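Local coordinates for blood group a-and b-cleaving endo-beta-galactosidase (Streptococcus pneumoniae, PDB 2YGL), which cleaves blood group A and B antigens as a family 98 glycoside hydrolase and carries tandem CBM51 modules that bind carbohydrate, at the calcium ion site. Residues are numbered along the deposited sequence; one frame, centred on the assembly and turned at random.

The calcium ion site. Residues 99, 102-103, 152-157, 159. With CA (calcium ion), chain B.
Asp159 turns its carboxylate toward the calcium with CG anti to its own carbonyl carbon (chi1 -65°). The carboxylate plane nearly contains the CA-CB bond (chi2 -10°), with OD1 folded back on the CA side toward Val102 N and OD2 pointing away to the metal, so that the two oxygens take different tasks. OD2 binds the metal at 2.3 Å, whereas OD1 lies 3.0 Å from the calcium, a weak, doubtful contact at best. OD1 instead accepts the backbone N-H of Val102 through its syn lone pair, in a rather bent bond (133° at H), and also meets water 2. The N-H of Val102, whose own carbonyl O binds the metal, probably helps fix the carboxylate's rotation. The rest of the protein shell is main chain: the carbonyl O atoms of Val102 and His155 each stand 2.2 Å from calcium, joined by that of Ala152. Waters 1 and 2 bring the coordination to near octahedral, although further weak ligands may be unseen. Water 1 takes the N-H of His155 almost straight on, while water 2 is held by Asp99 O and its O lies 2.8 Å from Trp157 O. The His155 side chain points away from the metal, its ring face to face with the Trp157 indole, the planes nearly parallel: CZ3 sits 3.5 Å above the imidazole centre and His155 CB faces the indole rim. This packing probably steadies the loop carrying the carbonyl ligands. The carboxylate of Asp159 probably offsets part of the ion's charge, with the carbonyl dipoles helping. The site thus pins together the 99-103 loop and the turn between strands 145-151 and 160-164, at the tip of the first CBM51 module, far from the linker to the second.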
# COMPACT_ATOMS: atom_id res chain seq x y z
N ASP A 99 -3.55 -16.24 -44.19
CA ASP A 99 -4.69 -16.40 -43.28
C ASP A 99 -4.25 -16.91 -41.90
O ASP A 99 -5.04 -16.99 -40.97
CB ASP A 99 -5.78 -17.30 -43.89
CG ASP A 99 -5.25 -18.66 -44.34
OD1 ASP A 99 -4.07 -18.97 -44.08
OD2 ASP A 99 -6.02 -19.42 -44.95
N VAL A 102 -3.23 -14.03 -37.88
CA VAL A 102 -4.08 -12.86 -38.08
C VAL A 102 -4.96 -12.69 -36.85
O VAL A 102 -5.92 -13.45 -36.65
CB VAL A 102 -4.93 -12.96 -39.38
CG1 VAL A 102 -5.87 -11.76 -39.52
CG2 VAL A 102 -4.03 -13.06 -40.61
N VAL A 103 -4.63 -11.71 -36.02
CA VAL A 103 -5.35 -11.46 -34.78
C VAL A 103 -6.12 -10.15 -34.91
O VAL A 103 -5.54 -9.09 -35.14
CB VAL A 103 -4.39 -11.43 -33.56
CG1 VAL A 103 -5.09 -10.91 -32.30
CG2 VAL A 103 -3.81 -12.82 -33.32
N ALA A 152 -9.38 -13.96 -32.22
CA ALA A 152 -8.76 -14.65 -33.36
C ALA A 152 -9.31 -14.23 -34.72
O ALA A 152 -8.60 -14.32 -35.72
CB ALA A 152 -8.90 -16.16 -33.19
N GLY A 153 -10.56 -13.78 -34.75
CA GLY A 153 -11.21 -13.45 -36.01
C GLY A 153 -11.68 -14.68 -36.76
O GLY A 153 -12.23 -15.60 -36.15
N GLU A 154 -11.45 -14.71 -38.07
CA GLU A 154 -11.95 -15.79 -38.93
C GLU A 154 -11.42 -17.17 -38.56
O GLU A 154 -12.18 -18.14 -38.52
CB GLU A 154 -11.66 -15.49 -40.41
CG GLU A 154 -12.49 -14.35 -40.99
CD GLU A 154 -12.31 -14.20 -42.48
OE1 GLU A 154 -12.60 -15.16 -43.23
OE2 GLU A 154 -11.87 -13.11 -42.92
N HIS A 155 -10.12 -17.26 -38.30
CA HIS A 155 -9.48 -18.53 -37.94
C HIS A 155 -8.52 -18.33 -36.78
O HIS A 155 -8.02 -17.23 -36.57
CB HIS A 155 -8.71 -19.10 -39.13
CG HIS A 155 -9.50 -19.15 -40.40
ND1 HIS A 155 -10.45 -20.12 -40.65
CD2 HIS A 155 -9.47 -18.35 -41.50
CE1 HIS A 155 -10.98 -19.91 -41.85
NE2 HIS A 155 -10.40 -18.85 -42.38
N THR A 156 -8.24 -19.40 -36.05
CA THR A 156 -7.28 -19.36 -34.95
C THR A 156 -5.86 -19.74 -35.40
O THR A 156 -4.90 -19.63 -34.62
CB THR A 156 -7.70 -20.28 -33.79
OG1 THR A 156 -7.66 -21.64 -34.22
CG2 THR A 156 -9.11 -19.94 -33.30
N TRP A 157 -5.73 -20.17 -36.65
CA TRP A 157 -4.45 -20.65 -37.20
C TRP A 157 -3.31 -19.65 -37.01
O TRP A 157 -3.41 -18.50 -37.43
CB TRP A 157 -4.59 -20.99 -38.69
CG TRP A 157 -5.75 -21.90 -39.06
CD1 TRP A 157 -6.25 -22.94 -38.32
CD2 TRP A 157 -6.52 -21.85 -40.26
NE1 TRP A 157 -7.30 -23.53 -38.99
CE2 TRP A 157 -7.48 -22.88 -40.18
CE3 TRP A 157 -6.50 -21.03 -41.40
CZ2 TRP A 157 -8.42 -23.12 -41.20
CZ3 TRP A 157 -7.42 -21.27 -42.42
CH2 TRP A 157 -8.37 -22.30 -42.31
N ASP A 159 -2.30 -18.00 -34.53
CA ASP A 159 -2.55 -16.87 -33.63
C ASP A 159 -1.86 -17.03 -32.28
O ASP A 159 -2.52 -17.11 -31.24
CB ASP A 159 -4.05 -16.64 -33.46
CG ASP A 159 -4.73 -16.21 -34.74
OD1 ASP A 159 -4.04 -15.90 -35.74
OD2 ASP A 159 -5.98 -16.17 -34.74
CA CA B . -6.86 -15.39 -36.73
O HOH W 1 -8.03 -15.00 -38.63
O HOH W 2 -5.50 -16.74 -38.16